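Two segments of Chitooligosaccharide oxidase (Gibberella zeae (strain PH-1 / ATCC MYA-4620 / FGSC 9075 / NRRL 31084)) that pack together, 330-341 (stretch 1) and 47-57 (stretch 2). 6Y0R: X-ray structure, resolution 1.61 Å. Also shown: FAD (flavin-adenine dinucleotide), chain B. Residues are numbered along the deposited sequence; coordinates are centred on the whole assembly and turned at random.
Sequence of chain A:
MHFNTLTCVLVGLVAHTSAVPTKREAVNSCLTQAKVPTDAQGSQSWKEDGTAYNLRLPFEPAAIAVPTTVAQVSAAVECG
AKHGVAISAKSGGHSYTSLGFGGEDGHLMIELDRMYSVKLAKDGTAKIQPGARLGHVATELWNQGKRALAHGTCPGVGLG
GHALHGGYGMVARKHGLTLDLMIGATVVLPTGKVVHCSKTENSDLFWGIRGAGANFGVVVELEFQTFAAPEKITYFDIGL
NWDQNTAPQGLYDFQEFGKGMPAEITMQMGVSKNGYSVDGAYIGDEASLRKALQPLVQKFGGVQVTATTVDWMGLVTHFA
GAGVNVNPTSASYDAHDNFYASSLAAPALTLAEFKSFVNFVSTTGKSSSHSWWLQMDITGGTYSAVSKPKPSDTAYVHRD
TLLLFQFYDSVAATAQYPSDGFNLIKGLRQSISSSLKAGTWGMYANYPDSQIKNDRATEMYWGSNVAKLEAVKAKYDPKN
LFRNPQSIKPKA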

ATOM      1  N   SER A 330      15.067   5.285 -12.653  1.00 26.09           N
ATOM      2  CA  SER A 330      15.501   4.557 -13.873  1.00 26.41           C
ATOM      3  C   SER A 330      14.417   3.586 -14.336  1.00 29.06           C
ATOM      4  O   SER A 330      13.819   2.884 -13.505  1.00 25.97           O
ATOM      5  CB  SER A 330      16.768   3.810 -13.667  1.00 27.39           C
ATOM      6  OG  SER A 330      17.137   3.165 -14.880  1.00 27.60           O
ATOM      7  N   ALA A 331      14.250   3.454 -15.649  1.00 26.20           N
ATOM      8  CA  ALA A 331      13.410   2.394 -16.255  1.00 27.01           C
ATOM      9  C   ALA A 331      13.962   1.003 -15.918  1.00 26.24           C
ATOM     10  O   ALA A 331      13.180   0.026 -15.972  1.00 27.40           O
ATOM     11  CB  ALA A 331      13.329   2.624 -17.754  1.00 26.88           C
ATOM     12  N   SER A 332      15.250   0.867 -15.538  1.00 24.38           N
ATOM     13  CA  SER A 332      15.885  -0.439 -15.209  1.00 25.08           C
ATOM     14  C   SER A 332      15.579  -0.913 -13.768  1.00 21.85           C
ATOM     15  O   SER A 332      16.138  -1.895 -13.370  1.00 24.68           O
ATOM     16  CB  SER A 332      17.367  -0.399 -15.476  1.00 27.15           C
ATOM     17  OG  SER A 332      17.995   0.508 -14.588  1.00 33.59           O
ATOM     18  N   TYR A 333      14.699  -0.234 -13.024  1.00 22.11           N
ATOM     19  CA  TYR A 333      14.264  -0.714 -11.680  1.00 21.61           C
ATOM     20  C   TYR A 333      14.018  -2.220 -11.725  1.00 21.29           C
ATOM     21  O   TYR A 333      13.270  -2.683 -12.619  1.00 24.06           O
ATOM     22  CB  TYR A 333      12.993   0.015 -11.248  1.00 20.54           C
ATOM     23  CG  TYR A 333      12.614  -0.281  -9.817  1.00 21.81           C
ATOM     24  CD1 TYR A 333      13.146   0.468  -8.775  1.00 21.60           C
ATOM     25  CD2 TYR A 333      11.699  -1.283  -9.511  1.00 20.76           C
ATOM     26  CE1 TYR A 333      12.835   0.177  -7.456  1.00 19.76           C
ATOM     27  CE2 TYR A 333      11.383  -1.592  -8.193  1.00 20.14           C
ATOM     28  CZ  TYR A 333      11.927  -0.834  -7.175  1.00 19.86           C
ATOM     29  OH  TYR A 333      11.625  -1.135  -5.882  1.00 19.71           O
ATOM     30  N   ASP A 334      14.641  -2.984 -10.823  1.00 22.42           N
ATOM     31  CA  ASP A 334      14.526  -4.459 -10.860  1.00 24.66           C
ATOM     32  C   ASP A 334      14.598  -5.042  -9.461  1.00 22.73           C
ATOM     33  O   ASP A 334      15.142  -6.146  -9.309  1.00 24.97           O
ATOM     34  CB  ASP A 334      15.609  -5.054 -11.780  1.00 30.18           C
ATOM     35  CG  ASP A 334      17.007  -4.932 -11.204  1.00 36.89           C
ATOM     36  OD1 ASP A 334      17.202  -4.132 -10.250  1.00 38.55           O
ATOM     37  OD2 ASP A 334      17.901  -5.607 -11.735  1.00 42.47           O
ATOM     38  N   ALA A 335      13.969  -4.401  -8.471  1.00 20.97           N
ATOM     39  CA  ALA A 335      13.779  -5.033  -7.152  1.00 21.13           C
ATOM     40  C   ALA A 335      12.867  -6.256  -7.322  1.00 20.67           C
ATOM     41  O   ALA A 335      11.924  -6.211  -8.168  1.00 20.51           O
ATOM     42  CB  ALA A 335      13.179  -4.023  -6.193  1.00 23.02           C
ATOM     43  N   HIS A 336      13.132  -7.324  -6.574  1.00 19.57           N
ATOM     44  CA  HIS A 336      12.303  -8.547  -6.569  1.00 20.38           C
ATOM     45  C   HIS A 336      12.271  -9.151  -5.173  1.00 21.11           C
ATOM     46  O   HIS A 336      13.215  -8.962  -4.388  1.00 24.33           O
ATOM     47  CB  HIS A 336      12.811  -9.575  -7.601  1.00 22.35           C
ATOM     48  CG  HIS A 336      12.615  -9.140  -9.009  1.00 21.74           C
ATOM     49  ND1 HIS A 336      11.353  -9.065  -9.598  1.00 23.88           N
ATOM     50  CD2 HIS A 336      13.506  -8.720  -9.937  1.00 24.17           C
ATOM     51  CE1 HIS A 336      11.487  -8.587 -10.825  1.00 26.31           C
ATOM     52  NE2 HIS A 336      12.805  -8.379 -11.053  1.00 23.88           N
ATOM     53  N   ASP A 337      11.210  -9.892  -4.914  1.00 21.54           N
ATOM     54  CA  ASP A 337      11.158 -10.877  -3.834  1.00 20.06           C
ATOM     55  C   ASP A 337      10.344 -12.043  -4.344  1.00 20.08           C
ATOM     56  O   ASP A 337       9.714 -11.929  -5.377  1.00 22.50           O
ATOM     57  CB  ASP A 337      10.645 -10.220  -2.537  1.00 21.93           C
ATOM     58  CG  ASP A 337      10.921 -11.054  -1.290  1.00 27.49           C
ATOM     59  OD1 ASP A 337      11.664 -12.081  -1.393  1.00 29.72           O
ATOM     60  OD2 ASP A 337      10.388 -10.706  -0.210  1.00 32.22           O
ATOM     61  N   ASN A 338      10.358 -13.138  -3.604  1.00 19.62           N
ATOM     62  CA  ASN A 338       9.631 -14.390  -3.945  1.00 19.75           C
ATOM     63  C   ASN A 338       8.815 -14.785  -2.719  1.00 19.14           C
ATOM     64  O   ASN A 338       9.376 -15.303  -1.775  1.00 20.47           O
ATOM     65  CB  ASN A 338      10.621 -15.486  -4.363  1.00 21.01           C
ATOM     66  CG  ASN A 338       9.963 -16.701  -4.962  1.00 23.19           C
ATOM     67  OD1 ASN A 338       8.744 -16.807  -5.053  1.00 21.47           O
ATOM     68  ND2 ASN A 338      10.785 -17.677  -5.336  1.00 23.15           N
ATOM     69  N   PHE A 339       7.549 -14.386  -2.667  1.00 17.11           N
ATOM     70  CA  PHE A 339       6.810 -14.386  -1.382  1.00 17.71           C
ATOM     71  C   PHE A 339       5.307 -14.524  -1.549  1.00 17.95           C
ATOM     72  O   PHE A 339       4.745 -14.446  -2.640  1.00 18.46           O
ATOM     73  CB  PHE A 339       7.159 -13.100  -0.643  1.00 19.70           C
ATOM     74  CG  PHE A 339       6.570 -11.875  -1.277  1.00 18.30           C
ATOM     75  CD1 PHE A 339       7.160 -11.286  -2.375  1.00 19.47           C
ATOM     76  CD2 PHE A 339       5.434 -11.279  -0.741  1.00 18.58           C
ATOM     77  CE1 PHE A 339       6.672 -10.117  -2.943  1.00 19.29           C
ATOM     78  CE2 PHE A 339       4.955 -10.087  -1.296  1.00 18.98           C
ATOM     79  CZ  PHE A 339       5.543  -9.538  -2.414  1.00 18.87           C
ATOM     80  N   TYR A 340       4.683 -14.803  -0.424  1.00 17.32           N
ATOM     81  CA  TYR A 340       3.230 -14.764  -0.226  1.00 17.25           C
ATOM     82  C   TYR A 340       2.961 -13.880   0.999  1.00 16.89           C
ATOM     83  O   TYR A 340       3.762 -13.815   1.910  1.00 18.14           O
ATOM     84  CB  TYR A 340       2.684 -16.167  -0.016  1.00 17.04           C
ATOM     85  CG  TYR A 340       1.235 -16.202   0.368  1.00 15.68           C
ATOM     86  CD1 TYR A 340       0.252 -15.659  -0.452  1.00 16.37           C
ATOM     87  CD2 TYR A 340       0.838 -16.707   1.597  1.00 16.51           C
ATOM     88  CE1 TYR A 340      -1.075 -15.654  -0.082  1.00 16.04           C
ATOM     89  CE2 TYR A 340      -0.489 -16.743   1.965  1.00 16.65           C
ATOM     90  CZ  TYR A 340      -1.453 -16.176   1.145  1.00 16.79           C
ATOM     91  OH  TYR A 340      -2.759 -16.213   1.535  1.00 18.43           O
ATOM     92  N   ALA A 341       1.889 -13.110   0.931  1.00 15.57           N
ATOM     93  CA  ALA A 341       1.510 -12.185   2.013  1.00 15.85           C
ATOM     94  C   ALA A 341       0.016 -12.197   2.187  1.00 16.48           C
ATOM     95  O   ALA A 341      -0.760 -12.611   1.303  1.00 16.86           O
ATOM     96  CB  ALA A 341       2.002 -10.794   1.690  1.00 17.26           C
TER
HETATM   97  PA  FAD B 501       1.613  -1.510  -9.136  1.00 15.29           P
HETATM   98  O1A FAD B 501       1.826  -2.969  -9.134  1.00 14.49           O
HETATM   99  O2A FAD B 501       2.139  -0.686 -10.242  1.00 15.95           O
HETATM  100  O5B FAD B 501       0.063  -1.174  -8.995  1.00 15.10           O
HETATM  101  C5B FAD B 501      -0.705  -1.585  -7.864  1.00 15.34           C
HETATM  102  C4B FAD B 501      -2.180  -1.560  -8.221  1.00 15.19           C
HETATM  103  O4B FAD B 501      -2.580  -0.199  -8.522  1.00 14.90           O
HETATM  104  C3B FAD B 501      -2.621  -2.363  -9.462  1.00 15.69           C
HETATM  105  O3B FAD B 501      -3.995  -2.759  -9.351  1.00 16.54           O
HETATM  106  C2B FAD B 501      -2.478  -1.337 -10.578  1.00 15.29           C
HETATM  107  O2B FAD B 501      -3.211  -1.645 -11.767  1.00 16.92           O
HETATM  108  C1B FAD B 501      -2.972  -0.097  -9.886  1.00 15.21           C
HETATM  109  N9A FAD B 501      -2.446   1.150 -10.421  1.00 16.02           N
HETATM  110  C8A FAD B 501      -1.145   1.574 -10.349  1.00 17.98           C
HETATM  111  N7A FAD B 501      -0.964   2.753 -10.932  1.00 16.51           N
HETATM  112  C5A FAD B 501      -2.221   3.101 -11.412  1.00 16.67           C
HETATM  113  C6A FAD B 501      -2.685   4.222 -12.126  1.00 18.16           C
HETATM  114  N6A FAD B 501      -1.877   5.239 -12.437  1.00 16.83           N
HETATM  115  N1A FAD B 501      -3.996   4.262 -12.493  1.00 17.47           N
HETATM  116  C2A FAD B 501      -4.760   3.199 -12.169  1.00 19.80           C
HETATM  117  N3A FAD B 501      -4.438   2.101 -11.478  1.00 18.07           N
HETATM  118  C4A FAD B 501      -3.139   2.105 -11.125  1.00 17.24           C
HETATM  119  N1  FAD B 501       2.341  -0.182   1.528  1.00 15.81           N
HETATM  120  C2  FAD B 501       2.082   0.676   2.526  1.00 16.63           C
HETATM  121  O2  FAD B 501       0.897   1.140   2.699  1.00 15.60           O
HETATM  122  N3  FAD B 501       3.098   1.088   3.341  1.00 16.96           N
HETATM  123  C4  FAD B 501       4.409   0.659   3.209  1.00 18.66           C
HETATM  124  O4  FAD B 501       5.290   1.083   3.976  1.00 19.77           O
HETATM  125  C4X FAD B 501       4.711  -0.238   2.158  1.00 19.26           C
HETATM  126  N5  FAD B 501       5.974  -0.626   1.966  1.00 20.21           N
HETATM  127  C5X FAD B 501       6.249  -1.390   0.853  1.00 18.99           C
HETATM  128  C6  FAD B 501       7.595  -1.755   0.580  1.00 18.63           C
HETATM  129  C7  FAD B 501       7.909  -2.541  -0.517  1.00 17.73           C
HETATM  130  C7M FAD B 501       9.343  -2.951  -0.787  1.00 18.86           C
HETATM  131  C8  FAD B 501       6.857  -2.945  -1.437  1.00 16.24           C
HETATM  132  C8M FAD B 501       7.130  -3.700  -2.723  1.00 17.24           C
HETATM  133  C9  FAD B 501       5.523  -2.608  -1.123  1.00 18.27           C
HETATM  134  C9A FAD B 501       5.205  -1.844   0.008  1.00 17.85           C
HETATM  135  N10 FAD B 501       3.875  -1.480   0.280  1.00 17.13           N
HETATM  136  C10 FAD B 501       3.581  -0.628   1.351  1.00 17.39           C
HETATM  137  C1' FAD B 501       2.760  -1.948  -0.549  1.00 16.50           C
HETATM  138  C2' FAD B 501       2.425  -0.940  -1.651  1.00 16.12           C
HETATM  139  O2' FAD B 501       1.704   0.172  -1.116  1.00 14.90           O
HETATM  140  C3' FAD B 501       1.595  -1.650  -2.689  1.00 17.02           C
HETATM  141  O3' FAD B 501       2.419  -2.728  -3.190  1.00 15.69           O
HETATM  142  C4' FAD B 501       1.187  -0.677  -3.796  1.00 18.13           C
HETATM  143  O4' FAD B 501      -0.042  -1.079  -4.428  1.00 19.36           O
HETATM  144  C5' FAD B 501       2.290  -0.594  -4.813  1.00 15.21           C
HETATM  145  O5' FAD B 501       2.036   0.455  -5.766  1.00 15.69           O
HETATM  146  P   FAD B 501       2.815   0.389  -7.145  1.00 14.90           P
HETATM  147  O1P FAD B 501       2.419   1.562  -7.962  1.00 15.18           O
HETATM  148  O2P FAD B 501       4.266   0.143  -6.951  1.00 15.29           O
HETATM  149  O3P FAD B 501       2.245  -1.006  -7.742  1.00 15.28           O
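Stretch 2 47-57: KEDGTAYNLRL

Stretch 2 begins within a helix that starts earlier in the chain and passes into a loop, extended at Thr51 and Ala52 but helical in backbone angles at Tyr53 (-55/-49), that ends in a type I turn from Asn54 to Leu57. It runs in the same direction as stretch 1: Glu48 lies beside Ser332, Tyr53 beside His336, Asn54 beside Asp337 and Leu55 beside Asn338, with the CA atoms of His336 and Tyr53 4.8 Å apart. The backbones meet in a single bridge between Asp337 and Asn54. On one side of it Asp337 N donates to Tyr53 O (3.3 Å), and on the other Leu55 N donates to Asp337 O (2.8 Å), so both peptide hydrogen bonds of the bridge are made by Asp337.

Beyond the bridge, the side chain of Asn54 carries on the pairing. With chi1 at -168° (t) and chi2 at -11°, its amide reaches the backbone of Phe339 and reads both polar atoms of that residue: Phe339 N donates to Asn54 OD1 (3.1 Å) and Asn54 ND2 donates to Phe339 O (2.9 Å). The same OD1 accepts from Arg56 N at 3.0 Å, tying the carboxamide into its own turn, which is closed by Leu57 N to Asn54 O (3.0 Å). Arg56 points its CA-to-CB bond toward stretch 1. Its chain is extended through chi2 and bends at chi3 (69°, p), bringing NE to 2.8 Å from Phe339 O, which therefore accepts two hydrogen bonds from stretch 2. The guanidinium then lies with one face over CG of Tyr340.

Phe339 starts away from stretch 2, but its p rotamer (chi1 71°) swings the ring back, so that one face lies against Asn54 ND2 and CE1 comes within 3.6 Å of Tyr53 CE2. The two rings meet rim to rim, their planes at 68°. Tyr53 likewise leaves its backbone pointing away and returns through chi1 169° (t). Its ring has Asp337 N over one face and Ala335 O at its edge, the latter 3.3 Å from CD1, while CE2 lies 3.5 Å from FAD C8M, one of the two methyl carbons of the flavin ring.

His336 is in the m rotamer (chi1 -68°), which sets its ring alongside the loop with ND1 directed at the backbone; ND1 donates to Tyr53 O at 3.0 Å. That carbonyl thus receives both His336 ND1 and Asp337 N. CD2 of Leu55 and CG2 of Thr51 approach the imidazole obliquely, at 3.6 Å from ND1 and 3.5 Å from CE1 respectively. Thr51, with chi1 -56° (m), turns OG1 back to Lys47 O (2.7 Å) and leaves its methyl for the histidine.

At the helical end no direct hydrogen bond joins the stretches. Stretch 1 makes a type I turn from Ser330 to Tyr333, and the extended Glu48 side chain (chi1 and chi2 both t) lies along it, with CG 3.1 Å from Ala331 O and OE1 3.4 Å from Ser332 CA. Two waters sit between the carbonyls Glu48 O and Tyr333 O, which are 4.4 Å apart, each within hydrogen-bonding reach of both.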

ATOM      1  N   LYS A  47      11.336  -7.401 -20.958  1.00 28.21           N
ATOM      2  CA  LYS A  47      11.824  -7.976 -19.676  1.00 31.36           C
ATOM      3  C   LYS A  47      11.965  -6.856 -18.638  1.00 30.62           C
ATOM      4  O   LYS A  47      11.602  -7.086 -17.475  1.00 27.86           O
ATOM      5  CB  LYS A  47      13.134  -8.734 -19.862  1.00 35.16           C
ATOM      6  CG  LYS A  47      12.983  -9.964 -20.743  1.00 44.15           C
ATOM      7  CD  LYS A  47      13.939 -11.082 -20.407  1.00 50.03           C
ATOM      8  CE  LYS A  47      13.758 -12.274 -21.324  1.00 53.16           C
ATOM      9  NZ  LYS A  47      15.016 -12.595 -22.038  1.00 57.96           N
ATOM     10  N   GLU A  48      12.466  -5.698 -19.040  1.00 28.23           N
ATOM     11  CA  GLU A  48      12.659  -4.547 -18.118  1.00 31.09           C
ATOM     12  C   GLU A  48      11.303  -4.093 -17.520  1.00 29.31           C
ATOM     13  O   GLU A  48      11.229  -3.857 -16.300  1.00 29.01           O
ATOM     14  CB  GLU A  48      13.379  -3.452 -18.903  1.00 34.94           C
ATOM     15  CG  GLU A  48      13.628  -2.201 -18.113  1.00 36.27           C
ATOM     16  CD  GLU A  48      14.453  -1.167 -18.845  1.00 38.53           C
ATOM     17  OE1 GLU A  48      15.627  -1.040 -18.509  1.00 42.67           O
ATOM     18  OE2 GLU A  48      13.914  -0.508 -19.751  1.00 45.68           O
ATOM     19  N   ASP A  49      10.259  -3.968 -18.334  1.00 24.78           N
ATOM     20  CA  ASP A  49       8.931  -3.467 -17.879  1.00 26.05           C
ATOM     21  C   ASP A  49       8.011  -4.619 -17.462  1.00 24.34           C
ATOM     22  O   ASP A  49       7.016  -4.352 -16.759  1.00 24.39           O
ATOM     23  CB  ASP A  49       8.278  -2.639 -18.986  1.00 25.43           C
ATOM     24  CG  ASP A  49       9.131  -1.442 -19.370  1.00 32.34           C
ATOM     25  OD1 ASP A  49       9.745  -0.844 -18.455  1.00 31.86           O
ATOM     26  OD2 ASP A  49       9.146  -1.090 -20.583  1.00 29.85           O
ATOM     27  N   GLY A  50       8.288  -5.845 -17.907  1.00 21.67           N
ATOM     28  CA  GLY A  50       7.312  -6.945 -17.917  1.00 22.08           C
ATOM     29  C   GLY A  50       7.673  -8.060 -16.970  1.00 20.27           C
ATOM     30  O   GLY A  50       7.072  -9.137 -17.083  1.00 23.12           O
ATOM     31  N   THR A  51       8.617  -7.831 -16.043  1.00 22.81           N
ATOM     32  CA  THR A  51       8.990  -8.814 -15.013  1.00 21.98           C
ATOM     33  C   THR A  51       8.373  -8.353 -13.698  1.00 22.28           C
ATOM     34  O   THR A  51       8.792  -7.303 -13.185  1.00 21.12           O
ATOM     35  CB  THR A  51      10.495  -9.003 -14.866  1.00 25.46           C
ATOM     36  OG1 THR A  51      11.000  -9.363 -16.158  1.00 28.62           O
ATOM     37  CG2 THR A  51      10.810 -10.089 -13.867  1.00 24.97           C
ATOM     38  N   ALA A  52       7.395  -9.106 -13.226  1.00 21.52           N
ATOM     39  CA  ALA A  52       6.638  -8.757 -11.999  1.00 19.50           C
ATOM     40  C   ALA A  52       7.600  -8.701 -10.824  1.00 18.42           C
ATOM     41  O   ALA A  52       8.590  -9.454 -10.758  1.00 19.07           O
ATOM     42  CB  ALA A  52       5.527  -9.732 -11.800  1.00 19.24           C
ATOM     43  N   TYR A  53       7.331  -7.782  -9.898  1.00 16.17           N
ATOM     44  CA  TYR A  53       8.130  -7.640  -8.666  1.00 16.73           C
ATOM     45  C   TYR A  53       8.178  -8.973  -7.934  1.00 17.79           C
ATOM     46  O   TYR A  53       9.244  -9.457  -7.526  1.00 18.73           O
ATOM     47  CB  TYR A  53       7.455  -6.590  -7.776  1.00 17.18           C
ATOM     48  CG  TYR A  53       8.027  -6.543  -6.393  1.00 17.83           C
ATOM     49  CD1 TYR A  53       9.311  -6.087  -6.192  1.00 18.96           C
ATOM     50  CD2 TYR A  53       7.285  -6.911  -5.290  1.00 18.99           C
ATOM     51  CE1 TYR A  53       9.869  -6.047  -4.927  1.00 20.19           C
ATOM     52  CE2 TYR A  53       7.829  -6.867  -4.019  1.00 19.30           C
ATOM     53  CZ  TYR A  53       9.125  -6.447  -3.845  1.00 20.37           C
ATOM     54  OH  TYR A  53       9.677  -6.346  -2.595  1.00 24.61           O
ATOM     55  N   ASN A  54       7.025  -9.600  -7.740  1.00 16.60           N
ATOM     56  CA  ASN A  54       6.938 -10.882  -7.014  1.00 17.74           C
ATOM     57  C   ASN A  54       7.271 -12.035  -7.977  1.00 18.47           C
ATOM     58  O   ASN A  54       6.511 -12.258  -8.904  1.00 20.69           O
ATOM     59  CB  ASN A  54       5.572 -11.137  -6.368  1.00 17.38           C
ATOM     60  CG  ASN A  54       5.559 -12.296  -5.397  1.00 19.34           C
ATOM     61  OD1 ASN A  54       6.528 -13.079  -5.317  1.00 20.15           O
ATOM     62  ND2 ASN A  54       4.506 -12.377  -4.590  1.00 18.29           N
ATOM     63  N   LEU A  55       8.415 -12.684  -7.770  1.00 19.79           N
ATOM     64  CA  LEU A  55       8.884 -13.822  -8.619  1.00 20.18           C
ATOM     65  C   LEU A  55       7.928 -15.008  -8.507  1.00 21.99           C
ATOM     66  O   LEU A  55       7.907 -15.882  -9.425  1.00 22.61           O
ATOM     67  CB  LEU A  55      10.306 -14.172  -8.159  1.00 21.39           C
ATOM     68  CG  LEU A  55      11.314 -13.033  -8.356  1.00 23.36           C
ATOM     69  CD1 LEU A  55      12.687 -13.377  -7.775  1.00 28.10           C
ATOM     70  CD2 LEU A  55      11.426 -12.685  -9.826  1.00 21.13           C
ATOM     71  N   ARG A  56       7.093 -15.052  -7.472  1.00 20.06           N
ATOM     72  CA  ARG A  56       6.063 -16.109  -7.365  1.00 20.18           C
ATOM     73  C   ARG A  56       4.955 -15.930  -8.414  1.00 19.27           C
ATOM     74  O   ARG A  56       4.256 -16.930  -8.705  1.00 21.04           O
ATOM     75  CB  ARG A  56       5.463 -16.122  -5.959  1.00 18.44           C
ATOM     76  CG  ARG A  56       4.615 -17.349  -5.668  1.00 19.13           C
ATOM     77  CD  ARG A  56       4.110 -17.355  -4.261  1.00 19.27           C
ATOM     78  NE  ARG A  56       3.098 -16.309  -3.994  1.00 18.43           N
ATOM     79  CZ  ARG A  56       1.815 -16.416  -4.276  1.00 18.80           C
ATOM     80  NH1 ARG A  56       0.992 -15.427  -3.953  1.00 19.27           N
ATOM     81  NH2 ARG A  56       1.339 -17.474  -4.927  1.00 20.53           N
ATOM     82  N   LEU A  57       4.739 -14.724  -8.934  1.00 19.07           N
ATOM     83  CA  LEU A  57       3.565 -14.364  -9.776  1.00 17.66           C
ATOM     84  C   LEU A  57       3.972 -13.525 -10.980  1.00 18.57           C
ATOM     85  O   LEU A  57       3.538 -12.377 -11.213  1.00 18.46           O
ATOM     86  CB  LEU A  57       2.535 -13.668  -8.889  1.00 17.85           C
ATOM     87  CG  LEU A  57       1.860 -14.537  -7.842  1.00 18.27           C
ATOM     88  CD1 LEU A  57       0.949 -13.687  -6.963  1.00 18.96           C
ATOM     89  CD2 LEU A  57       1.032 -15.634  -8.468  1.00 19.45           C
TER
HETATM   90  O   HOH W   1      10.945  -2.140 -13.727  1.00 32.94           O
HETATM   91  O   HOH W   2      13.556  -3.993 -14.693  1.00 38.45           O